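Local coordinates for putative (Helicobacter pylori, PDB 4O8S), which probably transfers nucleotidyl groups, as expected of a member of the nucleotidyltransferase superfamily, at residues A124-I129 against H154-H159; D131-A136 against H142-A147; R148-L153 against S184-D189; K173-D178 against L207-M212. All coordinates share one frame; numbering follows the deposited sequence.

Contact 1 of 4, residues A124-I129 against H154-H159; sequences AKIERI and HFLAKH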
loop_
_atom_site.group_PDB
_atom_site.type_symbol
_atom_site.label_atom_id
_atom_site.label_comp_id
_atom_site.label_asym_id
_atom_site.label_seq_id
_atom_site.Cartn_x
_atom_site.Cartn_y
_atom_site.Cartn_z
ATOM N N ALA A 124 7.224 -1.781 -5.106
ATOM C CA ALA A 124 6.427 -2.054 -6.305
ATOM C C ALA A 124 6.144 -0.754 -7.054
ATOM O O ALA A 124 6.036 0.317 -6.427
ATOM C CB ALA A 124 5.099 -2.706 -5.919
ATOM N N LYS A 125 5.970 -0.842 -8.371
ATOM C CA LYS A 125 5.586 0.339 -9.148
ATOM C C LYS A 125 4.150 0.749 -8.857
ATOM O O LYS A 125 3.311 -0.084 -8.483
ATOM C CB LYS A 125 5.751 0.099 -10.654
ATOM C CG LYS A 125 7.187 -0.168 -11.086
ATOM C CD LYS A 125 7.241 -0.499 -12.573
ATOM C CE LYS A 125 8.686 -0.498 -13.084
ATOM N NZ LYS A 125 8.760 -0.807 -14.551
ATOM N N ILE A 126 3.873 2.035 -9.063
ATOM C CA ILE A 126 2.574 2.607 -8.747
ATOM C C ILE A 126 1.444 1.869 -9.453
ATOM O O ILE A 126 0.373 1.616 -8.860
ATOM C CB ILE A 126 2.502 4.106 -9.150
ATOM C CG1 ILE A 126 3.367 4.954 -8.227
ATOM C CG2 ILE A 126 1.064 4.617 -9.095
ATOM C CD1 ILE A 126 2.750 5.122 -6.866
ATOM N N GLU A 127 1.652 1.528 -10.720
ATOM C CA GLU A 127 0.566 0.900 -11.466
ATOM C C GLU A 127 0.197 -0.472 -10.892
ATOM O O GLU A 127 -0.958 -0.871 -10.935
ATOM C CB GLU A 127 0.843 0.853 -12.988
ATOM C CG GLU A 127 2.135 0.179 -13.413
ATOM C CD GLU A 127 2.115 -0.263 -14.887
ATOM O OE1 GLU A 127 2.946 -1.129 -15.266
ATOM O OE2 GLU A 127 1.268 0.254 -15.663
ATOM N N ARG A 128 1.167 -1.174 -10.318
ATOM C CA ARG A 128 0.876 -2.457 -9.676
ATOM C C ARG A 128 0.094 -2.212 -8.377
ATOM O O ARG A 128 -0.855 -2.936 -8.055
ATOM C CB ARG A 128 2.186 -3.202 -9.393
ATOM C CG ARG A 128 2.057 -4.669 -8.937
ATOM C CD ARG A 128 3.464 -5.284 -8.843
ATOM N NE ARG A 128 3.528 -6.637 -8.275
ATOM C CZ ARG A 128 3.793 -7.743 -8.977
ATOM N NH1 ARG A 128 3.999 -7.676 -10.289
ATOM N NH2 ARG A 128 3.847 -8.921 -8.366
ATOM N N ILE A 129 0.473 -1.176 -7.637
ATOM C CA ILE A 129 -0.273 -0.842 -6.434
ATOM C C ILE A 129 -1.732 -0.492 -6.759
ATOM O O ILE A 129 -2.650 -0.943 -6.067
ATOM C CB ILE A 129 0.412 0.273 -5.635
ATOM C CG1 ILE A 129 1.827 -0.196 -5.245
ATOM C CG2 ILE A 129 -0.425 0.615 -4.398
ATOM C CD1 ILE A 129 2.772 0.917 -4.776
ATOM N N HIS A 154 -8.042 7.464 -3.980
ATOM C CA HIS A 154 -8.224 8.900 -4.147
ATOM C C HIS A 154 -6.859 9.592 -4.181
ATOM O O HIS A 154 -6.605 10.423 -5.047
ATOM C CB HIS A 154 -9.096 9.437 -3.012
ATOM C CG HIS A 154 -9.172 10.928 -2.956
ATOM N ND1 HIS A 154 -8.242 11.697 -2.283
ATOM C CD2 HIS A 154 -10.075 11.797 -3.475
ATOM C CE1 HIS A 154 -8.565 12.974 -2.401
ATOM N NE2 HIS A 154 -9.673 13.060 -3.120
ATOM N N PHE A 155 -5.977 9.225 -3.247
ATOM C CA PHE A 155 -4.619 9.755 -3.205
ATOM C C PHE A 155 -3.896 9.484 -4.518
ATOM O O PHE A 155 -3.174 10.353 -5.053
ATOM C CB PHE A 155 -3.841 9.086 -2.066
ATOM C CG PHE A 155 -2.359 9.346 -2.107
ATOM C CD1 PHE A 155 -1.831 10.521 -1.570
ATOM C CD2 PHE A 155 -1.487 8.425 -2.693
ATOM C CE1 PHE A 155 -0.475 10.777 -1.618
ATOM C CE2 PHE A 155 -0.114 8.680 -2.753
ATOM C CZ PHE A 155 0.399 9.857 -2.206
ATOM N N LEU A 156 -4.057 8.261 -5.019
ATOM C CA LEU A 156 -3.404 7.854 -6.260
ATOM C C LEU A 156 -3.949 8.620 -7.472
ATOM O O LEU A 156 -3.179 9.104 -8.290
ATOM C CB LEU A 156 -3.557 6.340 -6.463
ATOM C CG LEU A 156 -2.617 5.551 -5.526
ATOM C CD1 LEU A 156 -3.045 4.109 -5.429
ATOM C CD2 LEU A 156 -1.168 5.625 -6.024
ATOM N N ALA A 157 -5.269 8.720 -7.594
ATOM C CA ALA A 157 -5.866 9.457 -8.705
ATOM C C ALA A 157 -5.478 10.935 -8.657
ATOM O O ALA A 157 -5.274 11.577 -9.698
ATOM C CB ALA A 157 -7.391 9.306 -8.679
ATOM N N LYS A 158 -5.366 11.476 -7.449
ATOM C CA LYS A 158 -5.077 12.897 -7.284
ATOM C C LYS A 158 -3.613 13.237 -7.565
ATOM O O LYS A 158 -3.317 14.259 -8.190
ATOM C CB LYS A 158 -5.447 13.348 -5.863
ATOM C CG LYS A 158 -5.455 14.876 -5.652
ATOM C CD LYS A 158 -5.759 15.223 -4.188
ATOM C CE LYS A 158 -5.867 16.733 -3.969
ATOM N NZ LYS A 158 -7.285 17.213 -4.043
ATOM N N HIS A 159 -2.692 12.400 -7.088
ATOM C CA HIS A 159 -1.277 12.750 -7.158
ATOM C C HIS A 159 -0.475 11.929 -8.158
ATOM O O HIS A 159 0.663 12.288 -8.497
ATOM C CB HIS A 159 -0.636 12.638 -5.778
ATOM C CG HIS A 159 -1.277 13.515 -4.752
ATOM N ND1 HIS A 159 -1.046 14.873 -4.686
ATOM C CD2 HIS A 159 -2.152 13.232 -3.755
ATOM C CE1 HIS A 159 -1.739 15.387 -3.684
ATOM N NE2 HIS A 159 -2.422 14.413 -3.106
#
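Leu156 meets Ile126 through methyl groups alone: its CD2 lies 3.9 Å from Ile126 CG2 and 4.0 Å from Ile126 CD1, the two side chains lying alongside one another and running opposite ways. Its other branch is less closely met, with CD1 at 4.5 Å from Ile129 CG2. Ile126 and Ile129 are three residues apart, about one turn of helix 126-139, so both beta-branched chains face the same neighbour. CG2 of Ile126 reaches Leu156 because it stands opposite the backbone N (CG1, at chi1 -71°, takes the place beside that N). Branched aliphatic residues suit this buried, non-polar seam. Behind them, Lys125 is the N-cap residue, and its O accepts Ile129 N at 3.2 Å, helping to set the first turn. Leu33 of helix 29-36 touches Ile126, Ile129 and Leu156 alike, and Tyr37 adds to both isoleucines. The arrangement is buried helix-helix packing through aliphatic side chains, part of the hydrophobic core between helices 126-139, 147-159 and 29-36.

Contact 2 of 4, residues D131-A136 against H142-A147; sequences DNKLCA and HTRTKA
Ala136 O accepts Arg144 N at 2.8 Å, a weak bond with an N-H...O angle of 130°, and so ties the C-terminal part of helix 126-139 to the irregular chain that leads back towards helix 147-159. The same oxygen lies 3.2 Å from Thr143 CA in a CA-H...O contact, so two successive residues of the returning chain close on one carbonyl. Thr143 also rests CG2 against Cys135 O, at 3.9 Å. Arg144 holds CG between its backbone N and carbonyl carbon (chi1 56°) and then runs extended to NE, which carries the guanidinium back over the helix. There Ala136 CB sits 3.7 Å above the guanidinium plane, over its centre; alanine suits the place because its single methyl lets the flat group lie close. Lys133, bent at chi2, crosses this arginine, and its NZ is 4.1 Å from Arg144 NH2. The two cations probably tolerate each other because Asp149 forms salt bridges with both, and Lys133 is also bridged to Asp152 and Glu30. The chemistry is that of a compact charge network, in which the like charges are probably offset by the carboxylates that join them.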
loop_
_atom_site.group_PDB
_atom_site.type_symbol
_atom_site.label_atom_id
_atom_site.label_comp_id
_atom_site.label_asym_id
_atom_site.label_seq_id
_atom_site.Cartn_x
_atom_site.Cartn_y
_atom_site.Cartn_z
ATOM N N ASP A 131 -3.503 -1.448 -9.405
ATOM C CA ASP A 131 -4.129 -2.688 -9.883
ATOM C C ASP A 131 -4.558 -3.560 -8.695
ATOM O O ASP A 131 -5.703 -4.027 -8.629
ATOM C CB ASP A 131 -3.130 -3.420 -10.788
ATOM C CG ASP A 131 -3.728 -4.630 -11.508
ATOM O OD1 ASP A 131 -4.952 -4.666 -11.774
ATOM O OD2 ASP A 131 -2.943 -5.550 -11.826
ATOM N N ASN A 132 -3.652 -3.745 -7.740
ATOM C CA ASN A 132 -3.974 -4.521 -6.552
ATOM C C ASN A 132 -5.011 -3.868 -5.643
ATOM O O ASN A 132 -5.770 -4.563 -4.972
ATOM C CB ASN A 132 -2.710 -4.839 -5.759
ATOM C CG ASN A 132 -1.771 -5.764 -6.518
ATOM O OD1 ASN A 132 -2.166 -6.376 -7.511
ATOM N ND2 ASN A 132 -0.527 -5.867 -6.055
ATOM N N LYS A 133 -5.045 -2.537 -5.597
ATOM C CA LYS A 133 -6.065 -1.859 -4.793
ATOM C C LYS A 133 -7.449 -2.072 -5.403
ATOM O O LYS A 133 -8.419 -2.341 -4.698
ATOM C CB LYS A 133 -5.766 -0.356 -4.679
ATOM C CG LYS A 133 -4.859 0.009 -3.523
ATOM C CD LYS A 133 -5.662 0.055 -2.232
ATOM C CE LYS A 133 -4.748 0.184 -1.028
ATOM N NZ LYS A 133 -5.543 0.341 0.238
ATOM N N LEU A 134 -7.538 -1.967 -6.717
ATOM C CA LEU A 134 -8.819 -2.138 -7.392
ATOM C C LEU A 134 -9.336 -3.571 -7.261
ATOM O O LEU A 134 -10.534 -3.778 -7.057
ATOM C CB LEU A 134 -8.717 -1.724 -8.857
ATOM C CG LEU A 134 -8.616 -0.203 -9.036
ATOM C CD1 LEU A 134 -8.180 0.159 -10.444
ATOM C CD2 LEU A 134 -9.946 0.451 -8.701
ATOM N N CYS A 135 -8.434 -4.550 -7.361
ATOM C CA CYS A 135 -8.809 -5.948 -7.159
ATOM C C CYS A 135 -9.397 -6.138 -5.770
ATOM O O CYS A 135 -10.469 -6.722 -5.613
ATOM C CB CYS A 135 -7.597 -6.865 -7.333
ATOM S SG CYS A 135 -7.077 -7.044 -9.039
ATOM N N ALA A 136 -8.709 -5.608 -4.766
ATOM C CA ALA A 136 -9.097 -5.822 -3.381
ATOM C C ALA A 136 -10.400 -5.142 -2.992
ATOM O O ALA A 136 -11.113 -5.626 -2.120
ATOM C CB ALA A 136 -7.974 -5.378 -2.427
ATOM N N HIS A 142 -11.846 -12.189 -4.193
ATOM C CA HIS A 142 -12.340 -11.877 -2.862
ATOM C C HIS A 142 -12.114 -10.402 -2.538
ATOM O O HIS A 142 -11.020 -10.010 -2.124
ATOM C CB HIS A 142 -11.654 -12.760 -1.812
ATOM C CG HIS A 142 -12.062 -14.202 -1.870
ATOM N ND1 HIS A 142 -13.279 -14.649 -1.402
ATOM C CD2 HIS A 142 -11.412 -15.296 -2.334
ATOM C CE1 HIS A 142 -13.364 -15.956 -1.577
ATOM N NE2 HIS A 142 -12.244 -16.373 -2.142
ATOM N N THR A 143 -13.145 -9.583 -2.725
ATOM C CA THR A 143 -13.040 -8.174 -2.371
ATOM C C THR A 143 -13.169 -7.984 -0.866
ATOM O O THR A 143 -13.359 -8.945 -0.121
ATOM C CB THR A 143 -14.097 -7.298 -3.073
ATOM O OG1 THR A 143 -15.386 -7.526 -2.488
ATOM C CG2 THR A 143 -14.135 -7.583 -4.570
ATOM N N ARG A 144 -13.050 -6.733 -0.432
ATOM C CA ARG A 144 -13.204 -6.370 0.969
ATOM C C ARG A 144 -13.834 -4.985 1.052
ATOM O O ARG A 144 -14.084 -4.339 0.026
ATOM C CB ARG A 144 -11.854 -6.371 1.679
ATOM C CG ARG A 144 -10.828 -5.463 1.018
ATOM C CD ARG A 144 -9.636 -5.209 1.931
ATOM N NE ARG A 144 -8.697 -4.263 1.330
ATOM C CZ ARG A 144 -7.388 -4.476 1.213
ATOM N NH1 ARG A 144 -6.852 -5.608 1.665
ATOM N NH2 ARG A 144 -6.612 -3.555 0.648
ATOM N N THR A 145 -14.084 -4.537 2.278
ATOM C CA THR A 145 -14.738 -3.259 2.507
ATOM C C THR A 145 -13.960 -2.503 3.573
ATOM O O THR A 145 -14.273 -2.572 4.767
ATOM C CB THR A 145 -16.207 -3.456 2.927
ATOM O OG1 THR A 145 -16.911 -4.149 1.882
ATOM C CG2 THR A 145 -16.881 -2.105 3.185
ATOM N N LYS A 146 -12.919 -1.799 3.132
ATOM C CA LYS A 146 -12.042 -1.068 4.043
ATOM C C LYS A 146 -11.818 0.330 3.483
ATOM O O LYS A 146 -11.392 0.491 2.330
ATOM C CB LYS A 146 -10.711 -1.806 4.222
ATOM C CG LYS A 146 -10.813 -3.100 5.051
ATOM C CD LYS A 146 -11.291 -2.820 6.484
ATOM C CE LYS A 146 -11.345 -4.091 7.323
ATOM N NZ LYS A 146 -11.703 -3.770 8.741
ATOM N N ALA A 147 -12.111 1.333 4.297
ATOM C CA ALA A 147 -12.105 2.707 3.825
ATOM C C ALA A 147 -10.726 3.151 3.313
ATOM O O ALA A 147 -10.625 4.067 2.483
ATOM C CB ALA A 147 -12.597 3.623 4.913
#

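Contact 3 of 4, residues R148-L153 against S184-D189; sequences RDLFDL and SDYLVD
Each first torsion directs its group into the contact between Leu150 and Tyr186: the leucine puts CG opposite its backbone N (chi1 180°), whereas the tyrosine holds CG anti to its carbonyl carbon and beside its own N (chi1 -70°). The side chains meet at a slant. Leu150 CB stands over one face of the ring, towards the rim and 4.1 Å from Tyr186 CE2, while Leu150 CD2 comes to 3.9 Å from Tyr186 CD2. A leucine fits here because its CB and one methyl can both lie against an aromatic ring; a tyrosine fits because its hydroxyl carries the contact on into a polar site. That hydroxyl reaches a water in the plane of the ring, 2.9 Å from Tyr186 OH. The water lies 2.5 Å from Asp149 OD2, where it probably donates, though the distance is short enough to leave the detail doubtful. One turn of helix 147-159 thus offers the tyrosine an apolar residue and, through water, an acidic one. Asp149 is positioned in turn by salt bridges from Lys133 and Arg144 to its OD1. Where helix 179-192 kinks, at Val188 and Asp189, the Asp189 carboxylate accepts a hydrogen bond from the N of Ala147 and so joins the start of helix 147-159. Around this pair, helix 202-231 packs on Leu150 through Leu202, Thr205 and Leu209, and helix 166-176 brings Phe175 against Tyr186.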
loop_
_atom_site.group_PDB
_atom_site.type_symbol
_atom_site.label_atom_id
_atom_site.label_comp_id
_atom_site.label_asym_id
_atom_site.label_seq_id
_atom_site.Cartn_x
_atom_site.Cartn_y
_atom_site.Cartn_z
ATOM N N ARG A 148 -9.674 2.507 3.816
ATOM C CA ARG A 148 -8.313 2.787 3.356
ATOM C C ARG A 148 -8.180 2.628 1.858
ATOM O O ARG A 148 -7.392 3.340 1.232
ATOM C CB ARG A 148 -7.318 1.864 4.049
ATOM C CG ARG A 148 -7.110 2.208 5.502
ATOM C CD ARG A 148 -6.457 1.062 6.281
ATOM N NE ARG A 148 -6.594 1.294 7.718
ATOM C CZ ARG A 148 -5.954 0.608 8.667
ATOM N NH1 ARG A 148 -5.098 -0.366 8.350
ATOM N NH2 ARG A 148 -6.169 0.906 9.941
ATOM N N ASP A 149 -8.934 1.695 1.277
ATOM C CA ASP A 149 -8.870 1.489 -0.160
ATOM C C ASP A 149 -9.342 2.749 -0.892
ATOM O O ASP A 149 -8.781 3.144 -1.925
ATOM C CB ASP A 149 -9.720 0.286 -0.564
ATOM C CG ASP A 149 -9.167 -1.027 -0.022
ATOM O OD1 ASP A 149 -7.958 -1.066 0.307
ATOM O OD2 ASP A 149 -9.942 -2.013 0.079
ATOM N N LEU A 150 -10.379 3.379 -0.350
ATOM C CA LEU A 150 -10.908 4.602 -0.942
ATOM C C LEU A 150 -9.927 5.756 -0.776
ATOM O O LEU A 150 -9.635 6.473 -1.739
ATOM C CB LEU A 150 -12.250 4.964 -0.302
ATOM C CG LEU A 150 -12.887 6.241 -0.849
ATOM C CD1 LEU A 150 -13.061 6.165 -2.362
ATOM C CD2 LEU A 150 -14.224 6.485 -0.180
ATOM N N PHE A 151 -9.415 5.929 0.440
ATOM C CA PHE A 151 -8.439 6.974 0.717
ATOM C C PHE A 151 -7.257 6.853 -0.239
ATOM O O PHE A 151 -6.811 7.834 -0.858
ATOM C CB PHE A 151 -7.915 6.813 2.141
ATOM C CG PHE A 151 -6.976 7.915 2.573
ATOM C CD1 PHE A 151 -5.627 7.891 2.213
ATOM C CD2 PHE A 151 -7.445 8.978 3.347
ATOM C CE1 PHE A 151 -4.756 8.917 2.611
ATOM C CE2 PHE A 151 -6.589 10.017 3.745
ATOM C CZ PHE A 151 -5.240 9.983 3.380
ATOM N N ASP A 152 -6.728 5.640 -0.333
ATOM C CA ASP A 152 -5.530 5.414 -1.126
ATOM C C ASP A 152 -5.770 5.603 -2.611
ATOM O O ASP A 152 -4.934 6.215 -3.299
ATOM C CB ASP A 152 -4.948 4.030 -0.849
ATOM C CG ASP A 152 -4.603 3.835 0.611
ATOM O OD1 ASP A 152 -4.454 4.848 1.322
ATOM O OD2 ASP A 152 -4.477 2.670 1.050
ATOM N N LEU A 153 -6.896 5.092 -3.113
ATOM C CA LEU A 153 -7.211 5.246 -4.536
ATOM C C LEU A 153 -7.434 6.714 -4.899
ATOM O O LEU A 153 -7.055 7.153 -5.985
ATOM C CB LEU A 153 -8.426 4.405 -4.941
ATOM C CG LEU A 153 -8.106 2.922 -5.197
ATOM C CD1 LEU A 153 -9.385 2.153 -5.519
ATOM C CD2 LEU A 153 -7.104 2.799 -6.337
ATOM N N SER A 184 -22.147 5.174 1.867
ATOM C CA SER A 184 -22.887 4.114 2.550
ATOM C C SER A 184 -21.988 2.929 2.885
ATOM O O SER A 184 -21.997 2.426 4.016
ATOM C CB SER A 184 -24.075 3.655 1.697
ATOM O OG SER A 184 -24.432 2.320 2.020
ATOM N N ASP A 185 -21.191 2.491 1.916
ATOM C CA ASP A 185 -20.304 1.351 2.148
ATOM C C ASP A 185 -19.216 1.594 3.202
ATOM O O ASP A 185 -18.853 0.679 3.943
ATOM C CB ASP A 185 -19.664 0.889 0.843
ATOM C CG ASP A 185 -20.667 0.279 -0.108
ATOM O OD1 ASP A 185 -21.822 0.052 0.315
ATOM O OD2 ASP A 185 -20.297 0.022 -1.277
ATOM N N TYR A 186 -18.705 2.820 3.289
ATOM C CA TYR A 186 -17.490 3.048 4.085
ATOM C C TYR A 186 -17.651 3.846 5.363
ATOM O O TYR A 186 -16.728 3.881 6.177
ATOM C CB TYR A 186 -16.415 3.725 3.224
ATOM C CG TYR A 186 -15.832 2.837 2.153
ATOM C CD1 TYR A 186 -15.094 1.704 2.487
ATOM C CD2 TYR A 186 -15.985 3.148 0.810
ATOM C CE1 TYR A 186 -14.536 0.892 1.500
ATOM C CE2 TYR A 186 -15.432 2.339 -0.183
ATOM C CZ TYR A 186 -14.712 1.215 0.175
ATOM O OH TYR A 186 -14.163 0.411 -0.803
ATOM N N LEU A 187 -18.798 4.501 5.544
ATOM C CA LEU A 187 -18.946 5.434 6.669
ATOM C C LEU A 187 -18.651 4.832 8.040
ATOM O O LEU A 187 -17.970 5.461 8.866
ATOM C CB LEU A 187 -20.317 6.126 6.662
ATOM C CG LEU A 187 -20.366 7.297 7.655
ATOM C CD1 LEU A 187 -19.205 8.232 7.416
ATOM C CD2 LEU A 187 -21.672 8.068 7.567
ATOM N N VAL A 188 -19.139 3.616 8.279
ATOM C CA VAL A 188 -18.880 2.953 9.560
ATOM C C VAL A 188 -17.386 2.680 9.741
ATOM O O VAL A 188 -16.808 2.986 10.794
ATOM C CB VAL A 188 -19.666 1.624 9.702
ATOM C CG1 VAL A 188 -19.141 0.808 10.899
ATOM C CG2 VAL A 188 -21.167 1.903 9.837
ATOM N N ASP A 189 -16.768 2.111 8.711
ATOM C CA ASP A 189 -15.358 1.771 8.788
ATOM C C ASP A 189 -14.503 3.023 8.999
ATOM O O ASP A 189 -13.606 3.014 9.839
ATOM C CB ASP A 189 -14.910 1.009 7.542
ATOM C CG ASP A 189 -13.574 0.307 7.742
ATOM O OD1 ASP A 189 -13.422 -0.385 8.788
ATOM O OD2 ASP A 189 -12.678 0.459 6.870
HETATM O O HOH W 1 -12.443 -1.614 0.338
#

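Contact 4 of 4, residues K173-D178 against L207-M212; sequences KDFSKD and LELGVM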
loop_
_atom_site.group_PDB
_atom_site.type_symbol
_atom_site.label_atom_id
_atom_site.label_comp_id
_atom_site.label_asym_id
_atom_site.label_seq_id
_atom_site.Cartn_x
_atom_site.Cartn_y
_atom_site.Cartn_z
ATOM N N LYS A 173 -13.212 4.370 -12.556
ATOM C CA LYS A 173 -14.474 5.026 -12.896
ATOM C C LYS A 173 -15.659 4.158 -12.495
ATOM O O LYS A 173 -16.606 4.638 -11.865
ATOM C CB LYS A 173 -14.517 5.331 -14.400
ATOM C CG LYS A 173 -15.718 6.151 -14.863
ATOM C CD LYS A 173 -15.621 6.486 -16.353
ATOM C CE LYS A 173 -16.901 7.156 -16.856
ATOM N NZ LYS A 173 -16.814 7.592 -18.288
ATOM N N ASP A 174 -15.592 2.875 -12.845
ATOM C CA ASP A 174 -16.634 1.915 -12.502
ATOM C C ASP A 174 -16.819 1.849 -10.983
ATOM O O ASP A 174 -17.942 1.866 -10.474
ATOM C CB ASP A 174 -16.249 0.541 -13.053
ATOM C CG ASP A 174 -17.454 -0.337 -13.366
ATOM O OD1 ASP A 174 -18.469 -0.284 -12.629
ATOM O OD2 ASP A 174 -17.372 -1.098 -14.357
ATOM N N PHE A 175 -15.700 1.791 -10.266
ATOM C CA PHE A 175 -15.708 1.696 -8.807
ATOM C C PHE A 175 -16.314 2.934 -8.147
ATOM O O PHE A 175 -16.956 2.832 -7.106
ATOM C CB PHE A 175 -14.270 1.498 -8.302
ATOM C CG PHE A 175 -14.088 1.754 -6.821
ATOM C CD1 PHE A 175 -14.624 0.885 -5.874
ATOM C CD2 PHE A 175 -13.342 2.850 -6.377
ATOM C CE1 PHE A 175 -14.440 1.107 -4.497
ATOM C CE2 PHE A 175 -13.144 3.087 -5.001
ATOM C CZ PHE A 175 -13.702 2.211 -4.059
ATOM N N SER A 176 -16.096 4.102 -8.747
ATOM C CA SER A 176 -16.412 5.365 -8.080
ATOM C C SER A 176 -17.618 6.109 -8.669
ATOM O O SER A 176 -17.853 7.272 -8.332
ATOM C CB SER A 176 -15.187 6.283 -8.098
ATOM O OG SER A 176 -14.829 6.625 -9.428
ATOM N N LYS A 177 -18.380 5.438 -9.533
ATOM C CA LYS A 177 -19.478 6.077 -10.268
ATOM C C LYS A 177 -20.657 6.529 -9.377
ATOM O O LYS A 177 -21.404 7.449 -9.741
ATOM C CB LYS A 177 -19.985 5.116 -11.344
ATOM C CG LYS A 177 -20.475 3.816 -10.749
ATOM C CD LYS A 177 -20.851 2.791 -11.786
ATOM C CE LYS A 177 -21.133 1.456 -11.098
ATOM N NZ LYS A 177 -21.415 0.366 -12.080
ATOM N N ASP A 178 -20.811 5.879 -8.224
ATOM C CA ASP A 178 -21.933 6.117 -7.311
ATOM C C ASP A 178 -21.393 6.577 -5.962
ATOM O O ASP A 178 -21.294 5.776 -5.029
ATOM C CB ASP A 178 -22.743 4.823 -7.137
ATOM C CG ASP A 178 -24.091 5.041 -6.430
ATOM O OD1 ASP A 178 -24.223 5.963 -5.586
ATOM O OD2 ASP A 178 -25.028 4.260 -6.718
ATOM N N LEU A 207 -16.908 12.053 -3.596
ATOM C CA LEU A 207 -17.304 12.915 -4.706
ATOM C C LEU A 207 -16.118 13.225 -5.587
ATOM O O LEU A 207 -16.190 13.082 -6.805
ATOM C CB LEU A 207 -17.887 14.239 -4.191
ATOM C CG LEU A 207 -19.320 14.148 -3.666
ATOM C CD1 LEU A 207 -19.753 15.455 -2.995
ATOM C CD2 LEU A 207 -20.255 13.791 -4.817
ATOM N N GLU A 208 -15.029 13.653 -4.961
ATOM C CA GLU A 208 -13.849 14.051 -5.705
ATOM C C GLU A 208 -13.256 12.901 -6.530
ATOM O O GLU A 208 -12.833 13.115 -7.680
ATOM C CB GLU A 208 -12.797 14.666 -4.775
ATOM C CG GLU A 208 -11.622 15.231 -5.557
ATOM C CD GLU A 208 -10.636 15.993 -4.698
ATOM O OE1 GLU A 208 -10.578 15.727 -3.476
ATOM O OE2 GLU A 208 -9.914 16.856 -5.259
ATOM N N LEU A 209 -13.232 11.690 -5.963
ATOM C CA LEU A 209 -12.703 10.534 -6.698
ATOM C C LEU A 209 -13.542 10.181 -7.922
ATOM O O LEU A 209 -12.989 9.925 -8.998
ATOM C CB LEU A 209 -12.547 9.290 -5.804
ATOM C CG LEU A 209 -12.127 8.044 -6.610
ATOM C CD1 LEU A 209 -10.776 8.275 -7.297
ATOM C CD2 LEU A 209 -12.113 6.761 -5.762
ATOM N N GLY A 210 -14.864 10.143 -7.764
ATOM C CA GLY A 210 -15.743 9.829 -8.882
ATOM C C GLY A 210 -15.507 10.751 -10.068
ATOM O O GLY A 210 -15.422 10.311 -11.232
ATOM N N VAL A 211 -15.363 12.039 -9.771
ATOM C CA VAL A 211 -15.145 13.028 -10.822
ATOM C C VAL A 211 -13.750 12.928 -11.439
ATOM O O VAL A 211 -13.617 12.979 -12.665
ATOM C CB VAL A 211 -15.426 14.457 -10.309
ATOM C CG1 VAL A 211 -15.071 15.493 -11.362
ATOM C CG2 VAL A 211 -16.891 14.578 -9.909
HETATM N N MSE A 212 -12.712 12.789 -10.611
HETATM C CA MSE A 212 -11.346 12.630 -11.131
HETATM C C MSE A 212 -11.230 11.417 -12.035
HETATM O O MSE A 212 -10.533 11.456 -13.053
HETATM C CB MSE A 212 -10.323 12.494 -9.997
HETATM C CG MSE A 212 -10.127 13.767 -9.179
HETATM SE SE MSE A 212 -8.638 13.608 -7.874
HETATM C CE MSE A 212 -9.439 12.258 -6.767
HETATM O O HOH W 2 -16.650 7.929 -11.523
#
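Apolar contact comes first from Phe175 and Leu209, whose side chains cross at about a right angle. Leu209 CD2 meets the ring at its edge, near the ring plane, and is 3.9 Å from Phe175 CE2. Phe175 CG is anti to the backbone N (chi1 164°), and from there the ring turns its CE2 edge to the leucine. Ser176 CB adds to the seam at 3.8 Å from Leu209 CG. Close backbone packing follows: the CA atoms of Ser176 and Gly210 are only 4.6 Å apart, and Ser176 O lies 3.4 Å from Gly210 CA. This is a helix-helix approach through small residues, where glycine suits its place because the bare CA lets the carbonyl of Ser176 come so near; here the last part of helix 166-176 packs on the long helix 202-231. Polar links run through Ser176 and a water. The water donates to Ser176 OG at 3.1 Å and to Gly210 O at 2.7 Å, bridging the two segments, while the hydroxyl also bonds to Leu172 O. Charged groups lie on the outer side: Lys177 NZ forms a salt bridge of 3.1 Å with Asp174 OD1.

Overall arrangement
The four contacts tie together the five consecutive helices from 126-139 to 202-231. Helix 126-139 serves contacts 1 and 2, and helix 147-159 serves contacts 1 and 3, whose centres are 16 Å apart. Along the chain, contact 2 is the most local and falls within the span of contact 1; the segments of contacts 3 and 4 alternate along the chain, as do those of 1 and 3. Contacts 2 and 3, with centres 10 Å apart, also meet where Lys146 O packs on Tyr186 CE1, and contacts 3 and 4, 13 Å apart, where Leu153 CD1 lies against Phe175 CE2. Glu208 links contact 4 to His154 and Lys158 of contact 1. The helices thus form one continuous helical body in this nucleotidyltransferase-family protein.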